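Local coordinates for protein GCN5-related N-acetyltransferase (Anabaena variabilis, PDB 2OZG) that probably transfers an acetyl group from acetyl-coenzyme A to amine substrates, possibly aminoglycosides, as a two-GNAT-domain acetyltransferase that also carries a sterol carrier protein-like domain, at residues 144-149 with 275-280; 216-221 with 227-232. All coordinates share one frame; numbering follows the deposited sequence.

Contact 1 of 2, residues 144-149 with 275-280; sequences TDSIQI and EQSATI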
ATOM      1  N   THR A 144      -2.512   0.902  20.881  1.00 35.85           N
ATOM      2  CA  THR A 144      -3.054   1.118  22.207  1.00 34.73           C
ATOM      3  C   THR A 144      -3.299  -0.192  22.926  1.00 33.75           C
ATOM      4  O   THR A 144      -3.062  -0.293  24.110  1.00 34.18           O
ATOM      5  CB  THR A 144      -4.379   1.919  22.148  1.00 34.95           C
ATOM      6  OG1 THR A 144      -4.298   2.983  21.202  1.00 36.43           O
ATOM      7  CG2 THR A 144      -4.694   2.541  23.473  1.00 41.67           C
ATOM      8  N   ASP A 145      -3.742  -1.219  22.199  1.00 33.45           N
ATOM      9  CA  ASP A 145      -4.026  -2.482  22.843  1.00 35.81           C
ATOM     10  C   ASP A 145      -2.801  -3.356  23.213  1.00 37.05           C
ATOM     11  O   ASP A 145      -2.970  -4.454  23.753  1.00 37.15           O
ATOM     12  CB  ASP A 145      -5.072  -3.262  22.033  1.00 38.14           C
ATOM     13  CG  ASP A 145      -4.561  -3.715  20.704  1.00 51.26           C
ATOM     14  OD1 ASP A 145      -3.356  -3.507  20.415  1.00 60.56           O
ATOM     15  OD2 ASP A 145      -5.391  -4.292  19.942  1.00 62.48           O
ATOM     16  N   SER A 146      -1.590  -2.888  22.905  1.00 33.38           N
ATOM     17  CA  SER A 146      -0.380  -3.586  23.265  1.00 36.25           C
ATOM     18  C   SER A 146       0.193  -3.038  24.580  1.00 36.99           C
ATOM     19  O   SER A 146       1.082  -3.642  25.163  1.00 32.82           O
ATOM     20  CB  SER A 146       0.667  -3.477  22.151  1.00 37.33           C
ATOM     21  OG  SER A 146       1.263  -2.185  22.143  1.00 36.03           O
ATOM     22  N   ILE A 147      -0.375  -1.950  25.110  1.00 38.87           N
ATOM     23  CA  ILE A 147       0.190  -1.318  26.343  1.00 38.86           C
ATOM     24  C   ILE A 147      -0.026  -2.147  27.570  1.00 42.30           C
ATOM     25  O   ILE A 147       0.915  -2.402  28.338  1.00 41.25           O
ATOM     26  CB  ILE A 147      -0.344   0.083  26.547  1.00 40.48           C
ATOM     27  CG1 ILE A 147       0.145   0.946  25.374  1.00 41.24           C
ATOM     28  CG2 ILE A 147       0.190   0.650  27.868  1.00 34.74           C
ATOM     29  CD1 ILE A 147      -0.558   2.307  25.241  1.00 39.39           C
ATOM     30  N   GLN A 148      -1.271  -2.570  27.756  1.00 41.55           N
ATOM     31  CA  GLN A 148      -1.609  -3.497  28.806  1.00 45.08           C
ATOM     32  C   GLN A 148      -0.965  -3.173  30.161  1.00 46.00           C
ATOM     33  O   GLN A 148      -0.268  -3.994  30.747  1.00 43.23           O
ATOM     34  CB  GLN A 148      -1.247  -4.922  28.352  1.00 41.78           C
ATOM     35  CG  GLN A 148      -1.952  -5.377  27.052  1.00 48.11           C
ATOM     36  CD  GLN A 148      -1.275  -6.589  26.391  1.00 51.28           C
ATOM     37  OE1 GLN A 148      -0.359  -7.195  26.965  1.00 55.46           O
ATOM     38  NE2 GLN A 148      -1.734  -6.950  25.179  1.00 54.92           N
ATOM     39  N   ILE A 149      -1.166  -1.941  30.611  1.00 47.41           N
ATOM     40  CA  ILE A 149      -0.770  -1.508  31.943  1.00 46.68           C
ATOM     41  C   ILE A 149      -2.031  -0.953  32.577  1.00 49.15           C
ATOM     42  O   ILE A 149      -2.733  -0.152  31.949  1.00 45.42           O
ATOM     43  CB  ILE A 149       0.356  -0.438  31.947  1.00 46.54           C
ATOM     44  CG1 ILE A 149       1.673  -1.088  31.506  1.00 43.71           C
ATOM     45  CG2 ILE A 149       0.504   0.203  33.380  1.00 44.84           C
ATOM     46  CD1 ILE A 149       2.761  -0.155  31.168  1.00 50.14           C
ATOM     47  N   GLU A 275       5.960  -5.561  26.248  1.00 29.66           N
ATOM     48  CA  GLU A 275       6.670  -5.966  25.046  1.00 28.97           C
ATOM     49  C   GLU A 275       7.170  -4.785  24.252  1.00 30.53           C
ATOM     50  O   GLU A 275       6.761  -3.639  24.472  1.00 32.01           O
ATOM     51  CB  GLU A 275       5.736  -6.830  24.201  1.00 33.59           C
ATOM     52  CG  GLU A 275       5.223  -8.111  24.927  1.00 41.76           C
ATOM     53  CD  GLU A 275       6.315  -9.116  25.245  1.00 43.75           C
ATOM     54  OE1 GLU A 275       7.409  -8.979  24.659  1.00 30.94           O
ATOM     55  OE2 GLU A 275       6.063 -10.043  26.063  1.00 36.61           O
ATOM     56  N   GLN A 276       8.115  -5.024  23.356  1.00 31.51           N
ATOM     57  CA  GLN A 276       8.636  -3.949  22.526  1.00 29.79           C
ATOM     58  C   GLN A 276       7.652  -3.680  21.388  1.00 32.35           C
ATOM     59  O   GLN A 276       7.913  -4.004  20.244  1.00 33.22           O
ATOM     60  CB  GLN A 276       9.997  -4.332  22.016  1.00 31.50           C
ATOM     61  CG  GLN A 276      11.015  -4.435  23.171  1.00 33.30           C
ATOM     62  CD  GLN A 276      12.347  -4.969  22.725  1.00 28.21           C
ATOM     63  OE1 GLN A 276      12.815  -4.660  21.627  1.00 30.83           O
ATOM     64  NE2 GLN A 276      13.005  -5.722  23.600  1.00 28.32           N
ATOM     65  N   SER A 277       6.512  -3.084  21.710  1.00 31.46           N
ATOM     66  CA  SER A 277       5.480  -2.877  20.714  1.00 32.83           C
ATOM     67  C   SER A 277       5.525  -1.507  20.083  1.00 34.92           C
ATOM     68  O   SER A 277       4.827  -1.238  19.087  1.00 34.35           O
ATOM     69  CB  SER A 277       4.140  -3.196  21.325  1.00 34.00           C
ATOM     70  OG  SER A 277       4.013  -2.542  22.549  1.00 33.49           O
ATOM     71  N   ALA A 278       6.372  -0.651  20.625  1.00 32.52           N
ATOM     72  CA  ALA A 278       6.445   0.715  20.165  1.00 33.31           C
ATOM     73  C   ALA A 278       7.465   0.833  19.054  1.00 34.36           C
ATOM     74  O   ALA A 278       8.462   0.143  19.082  1.00 34.32           O
ATOM     75  CB  ALA A 278       6.814   1.625  21.316  1.00 33.79           C
ATOM     76  N   THR A 279       7.234   1.689  18.064  1.00 33.89           N
ATOM     77  CA  THR A 279       8.240   1.879  17.021  1.00 35.59           C
ATOM     78  C   THR A 279       8.496   3.344  16.807  1.00 38.35           C
ATOM     79  O   THR A 279       7.673   4.187  17.161  1.00 33.72           O
ATOM     80  CB  THR A 279       7.764   1.275  15.680  1.00 38.41           C
ATOM     81  OG1 THR A 279       6.495   1.796  15.374  1.00 37.64           O
ATOM     82  CG2 THR A 279       7.591  -0.203  15.791  1.00 40.87           C
ATOM     83  N   ILE A 280       9.615   3.649  16.167  1.00 36.19           N
ATOM     84  CA  ILE A 280       9.931   5.006  15.859  1.00 36.19           C
ATOM     85  C   ILE A 280       9.278   5.329  14.519  1.00 36.37           C
ATOM     86  O   ILE A 280       9.538   4.682  13.554  1.00 35.85           O
ATOM     87  CB  ILE A 280      11.468   5.255  15.856  1.00 36.38           C
ATOM     88  CG1 ILE A 280      11.967   5.299  17.306  1.00 35.29           C
ATOM     89  CG2 ILE A 280      11.806   6.519  15.179  1.00 40.49           C
ATOM     90  CD1 ILE A 280      13.496   5.290  17.453  1.00 41.07           C
TER
HETATM   91  O   HOH W   1       3.758  -3.623  25.218  1.00 35.74           O

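Contact 2 of 2, residues 216-221 with 227-232; sequences IIFTQE and SILRIR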
ATOM      1  N   ILE A 216      -0.389  15.498  30.579  1.00 31.81           N
ATOM      2  CA  ILE A 216      -0.463  15.042  29.177  1.00 33.03           C
ATOM      3  C   ILE A 216      -1.350  16.006  28.410  1.00 31.17           C
ATOM      4  O   ILE A 216      -2.453  16.366  28.874  1.00 30.30           O
ATOM      5  CB  ILE A 216      -1.067  13.618  29.028  1.00 30.94           C
ATOM      6  CG1 ILE A 216      -0.507  12.666  30.070  1.00 48.10           C
ATOM      7  CG2 ILE A 216      -0.861  13.102  27.623  1.00 32.92           C
ATOM      8  CD1 ILE A 216      -1.099  11.235  30.033  1.00 44.57           C
ATOM      9  N   ILE A 217      -0.862  16.404  27.231  1.00 31.32           N
ATOM     10  CA  ILE A 217      -1.574  17.271  26.302  1.00 29.78           C
ATOM     11  C   ILE A 217      -1.659  16.537  24.965  1.00 32.23           C
ATOM     12  O   ILE A 217      -0.624  16.121  24.436  1.00 33.23           O
ATOM     13  CB  ILE A 217      -0.866  18.593  26.062  1.00 28.41           C
ATOM     14  CG1 ILE A 217      -0.652  19.320  27.374  1.00 32.18           C
ATOM     15  CG2 ILE A 217      -1.732  19.441  25.094  1.00 37.71           C
ATOM     16  CD1 ILE A 217       0.254  20.528  27.269  1.00 33.44           C
ATOM     17  N   PHE A 218      -2.882  16.413  24.431  1.00 32.53           N
ATOM     18  CA  PHE A 218      -3.093  15.629  23.253  1.00 33.86           C
ATOM     19  C   PHE A 218      -4.283  16.014  22.426  1.00 30.18           C
ATOM     20  O   PHE A 218      -5.162  16.796  22.843  1.00 30.23           O
ATOM     21  CB  PHE A 218      -3.098  14.154  23.665  1.00 32.11           C
ATOM     22  CG  PHE A 218      -4.349  13.716  24.441  1.00 36.64           C
ATOM     23  CD1 PHE A 218      -5.488  13.312  23.752  1.00 37.40           C
ATOM     24  CD2 PHE A 218      -4.382  13.713  25.829  1.00 23.63           C
ATOM     25  CE1 PHE A 218      -6.652  12.950  24.419  1.00 34.93           C
ATOM     26  CE2 PHE A 218      -5.538  13.285  26.503  1.00 26.65           C
ATOM     27  CZ  PHE A 218      -6.663  12.898  25.771  1.00 24.50           C
ATOM     28  N   THR A 219      -4.289  15.496  21.211  1.00 31.12           N
ATOM     29  CA  THR A 219      -5.412  15.625  20.292  1.00 32.59           C
ATOM     30  C   THR A 219      -5.769  14.206  19.819  1.00 29.00           C
ATOM     31  O   THR A 219      -5.000  13.253  20.024  1.00 28.72           O
ATOM     32  CB  THR A 219      -5.098  16.492  19.030  1.00 35.30           C
ATOM     33  OG1 THR A 219      -3.975  15.948  18.341  1.00 32.14           O
ATOM     34  CG2 THR A 219      -4.824  17.943  19.387  1.00 38.68           C
ATOM     35  N   GLN A 220      -6.944  14.044  19.246  1.00 28.05           N
ATOM     36  CA  GLN A 220      -7.355  12.755  18.749  1.00 30.03           C
ATOM     37  C   GLN A 220      -7.935  13.041  17.392  1.00 33.40           C
ATOM     38  O   GLN A 220      -8.535  14.093  17.200  1.00 32.09           O
ATOM     39  CB  GLN A 220      -8.516  12.197  19.572  1.00 32.99           C
ATOM     40  CG  GLN A 220      -8.352  12.183  21.053  1.00 36.32           C
ATOM     41  CD  GLN A 220      -9.542  11.504  21.684  1.00 28.87           C
ATOM     42  OE1 GLN A 220     -10.711  11.923  21.487  1.00 33.58           O
ATOM     43  NE2 GLN A 220      -9.276  10.435  22.396  1.00 37.69           N
ATOM     44  N   GLU A 221      -7.894  12.058  16.510  1.00 32.52           N
ATOM     45  CA  GLU A 221      -8.519  12.203  15.203  1.00 35.16           C
ATOM     46  C   GLU A 221      -8.740  10.851  14.612  1.00 33.20           C
ATOM     47  O   GLU A 221      -8.114   9.888  15.022  1.00 33.19           O
ATOM     48  CB  GLU A 221      -7.643  13.036  14.250  1.00 35.25           C
ATOM     49  CG  GLU A 221      -6.210  12.561  14.158  1.00 42.99           C
ATOM     50  CD  GLU A 221      -5.351  13.425  13.220  1.00 45.32           C
ATOM     51  OE1 GLU A 221      -5.780  13.618  12.069  1.00 45.51           O
ATOM     52  OE2 GLU A 221      -4.263  13.896  13.650  1.00 45.18           O
ATOM     53  N   SER A 227      -7.933   5.358  13.988  1.00 44.60           N
ATOM     54  CA  SER A 227      -7.938   6.436  14.950  1.00 39.65           C
ATOM     55  C   SER A 227      -6.589   6.609  15.630  1.00 35.16           C
ATOM     56  O   SER A 227      -5.836   5.682  15.877  1.00 32.97           O
ATOM     57  CB  SER A 227      -9.044   6.272  15.971  1.00 40.84           C
ATOM     58  OG  SER A 227      -8.831   5.101  16.705  1.00 39.92           O
ATOM     59  N   ILE A 228      -6.294   7.843  15.937  1.00 32.59           N
ATOM     60  CA  ILE A 228      -4.992   8.153  16.516  1.00 31.02           C
ATOM     61  C   ILE A 228      -5.098   9.238  17.568  1.00 32.82           C
ATOM     62  O   ILE A 228      -5.873  10.185  17.444  1.00 30.54           O
ATOM     63  CB  ILE A 228      -4.045   8.585  15.396  1.00 31.28           C
ATOM     64  CG1 ILE A 228      -2.660   8.824  15.896  1.00 33.93           C
ATOM     65  CG2 ILE A 228      -4.547   9.891  14.711  1.00 35.79           C
ATOM     66  CD1 ILE A 228      -1.605   8.711  14.746  1.00 37.89           C
ATOM     67  N   LEU A 229      -4.333   9.046  18.626  1.00 30.33           N
ATOM     68  CA  LEU A 229      -4.255   9.997  19.679  1.00 27.01           C
ATOM     69  C   LEU A 229      -2.845  10.499  19.614  1.00 28.92           C
ATOM     70  O   LEU A 229      -1.882   9.720  19.738  1.00 29.46           O
ATOM     71  CB  LEU A 229      -4.579   9.326  21.004  1.00 29.86           C
ATOM     72  CG  LEU A 229      -4.597  10.226  22.243  1.00 31.49           C
ATOM     73  CD1 LEU A 229      -5.548   9.647  23.315  1.00 34.44           C
ATOM     74  CD2 LEU A 229      -3.251  10.516  22.823  1.00 27.75           C
ATOM     75  N   ARG A 230      -2.693  11.790  19.390  1.00 29.67           N
ATOM     76  CA  ARG A 230      -1.329  12.359  19.229  1.00 31.65           C
ATOM     77  C   ARG A 230      -0.972  13.167  20.467  1.00 29.66           C
ATOM     78  O   ARG A 230      -1.565  14.227  20.706  1.00 30.87           O
ATOM     79  CB  ARG A 230      -1.280  13.247  17.991  1.00 33.31           C
ATOM     80  CG  ARG A 230      -1.793  12.603  16.694  1.00 28.69           C
ATOM     81  CD  ARG A 230      -1.648  13.581  15.508  1.00 37.76           C
ATOM     82  NE  ARG A 230      -2.237  13.062  14.272  1.00 37.71           N
ATOM     83  CZ  ARG A 230      -1.570  12.326  13.381  1.00 44.68           C
ATOM     84  NH1 ARG A 230      -0.339  11.941  13.611  1.00 44.35           N
ATOM     85  NH2 ARG A 230      -2.169  11.900  12.279  1.00 47.49           N
ATOM     86  N   ILE A 231      -0.024  12.667  21.272  1.00 31.97           N
ATOM     87  CA  ILE A 231       0.423  13.361  22.446  1.00 28.77           C
ATOM     88  C   ILE A 231       1.436  14.430  22.010  1.00 33.30           C
ATOM     89  O   ILE A 231       2.508  14.107  21.521  1.00 31.56           O
ATOM     90  CB  ILE A 231       1.044  12.398  23.470  1.00 30.86           C
ATOM     91  CG1 ILE A 231      -0.001  11.384  23.980  1.00 34.66           C
ATOM     92  CG2 ILE A 231       1.611  13.167  24.641  1.00 31.85           C
ATOM     93  CD1 ILE A 231       0.562  10.242  24.833  1.00 34.38           C
ATOM     94  N   ARG A 232       1.121  15.707  22.218  1.00 34.06           N
ATOM     95  CA  ARG A 232       2.052  16.773  21.793  1.00 34.53           C
ATOM     96  C   ARG A 232       2.983  17.231  22.881  1.00 34.85           C
ATOM     97  O   ARG A 232       4.030  17.773  22.572  1.00 36.45           O
ATOM     98  CB  ARG A 232       1.336  17.963  21.196  1.00 36.42           C
ATOM     99  CG  ARG A 232       0.202  18.477  22.009  1.00 33.95           C
ATOM    100  CD  ARG A 232      -0.530  19.684  21.366  1.00 36.24           C
ATOM    101  NE  ARG A 232      -1.157  19.388  20.086  1.00 33.95           N
ATOM    102  CZ  ARG A 232      -1.745  20.322  19.325  1.00 33.65           C
ATOM    103  NH1 ARG A 232      -1.777  21.594  19.712  1.00 34.16           N
ATOM    104  NH2 ARG A 232      -2.295  20.003  18.193  1.00 42.99           N
TER
HETATM  105  O   HOH W   2      -1.343  16.612  19.168  1.00 36.29           O

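Contact 1 of 2, residues 144-149 with 275-280
Ser277 meets Ser146 hydroxyl to hydroxyl, and one water ties both residues to the start of 275-280. At that start, the backbone N of Glu275 donates to water 1, which in turn donates a hydrogen bond to Ser146 O, 2.7 Å from the water oxygen. The Glu275 side chain leads away from 144-149. Its carboxylate takes hydrogen bonds from Thr122 OG1 and Gln123 N of the second subunit, and the residue also touches a coenzyme A that is not bound to this chain. Gln276 is the centre of an inverse gamma turn, closed by a weak bond from Ser277 N to Glu275 O; its amide group reaches Gln123 OE1 and Arg285 N of the same second subunit. The turn brings Ser277 round to face 144-149. Its OG, lying between the backbone N and carbonyl carbon (chi1 49°), comes 2.8 Å from Ser146 OG, with water 1 also hydrogen-bonded to it at 2.9 Å. Ser146 OG is placed likewise (chi1 76°), and it is hydrogen-bonded to Pro143 O. Two serines and a single water thus form a small polar bridge at the surface. Within 144-149, Gln148 NE2 donates to Asp145 O at 3.1 Å, lying in the carbonyl plane, while that oxygen sits about 25° out of the amide plane of Gln148. Beyond Ser277 the chain turns away from this loop: Ala278 packs on Trp261, and Thr279 begins strand 279-290, with a backbone bond to Glu141. The contact therefore lies where strand 132-143 runs out into its loop and the antiparallel strand 279-290 begins beside it, Ser277 resting on Ile142. Ile147 and Ile149 pack on helix 239-250, and Thr144 on strand 258-263.

Contact 2 of 2, residues 216-221 with 227-232
Thr219 and Arg230 exchange a pair of backbone hydrogen bonds, Thr219 N to Arg230 O at 3.0 Å and Arg230 N to Thr219 O at 2.8 Å. Glu221 and Ile228 form a second such pair, while Arg232 N reaches Ile217 O. Between them, Phe218 with Ile231 and Gln220 with Leu229 are non-hydrogen-bonded pairs, Gln220 CA lying 3.2 Å from Ile228 O. This is the antiparallel hairpin of strands 211-222 and 227-236, in the second GNAT domain. Its apolar contacts gather on the face of Phe218: Leu229 CG, anti to the backbone N (chi1 -178°), sits 3.5 Å from Phe218 CD1 and carries both methyls against the ring, and Ile216 CG2 meets Ile231 CG2 further along. The ring also meets Tyr202 and Phe248 of helix 239-250. On the face of Thr219 and Arg230, polar groups meet alongside Ile228. Water 2 joins Thr219 OG1, Arg230 O and Arg232 NE, the last at 2.9 Å and in the plane of the guanidinium, whose NH1 goes on to Leu192 O and Arg194 O. The Glu221 carboxylate approaches the Arg230 guanidinium at its edge, though the modelled salt bridge is implausibly short and its details are doubtful. Ile228 CD1 lies over one face of that guanidinium, offset toward its rim.

The two contacts have centres about 16 Å apart and do not touch, their nearest atoms being about 6 Å from each other. Along the chain, hairpin 216-221/227-232 is nested between the halves of contact 1. Strand 258-263 connects them: it pairs parallel with strand 227-236 and antiparallel with strand 132-143, which in turn lies beside strand 279-290. Val259 meets both Thr144 and Ile231, and Ile249 of helix 239-250 meets both Ile147 and Ile231. Contact 2 is thus a largely buried hairpin within the second GNAT domain, whereas contact 1 lies at the surface, next to a second subunit and to a coenzyme A that is not bound to this chain.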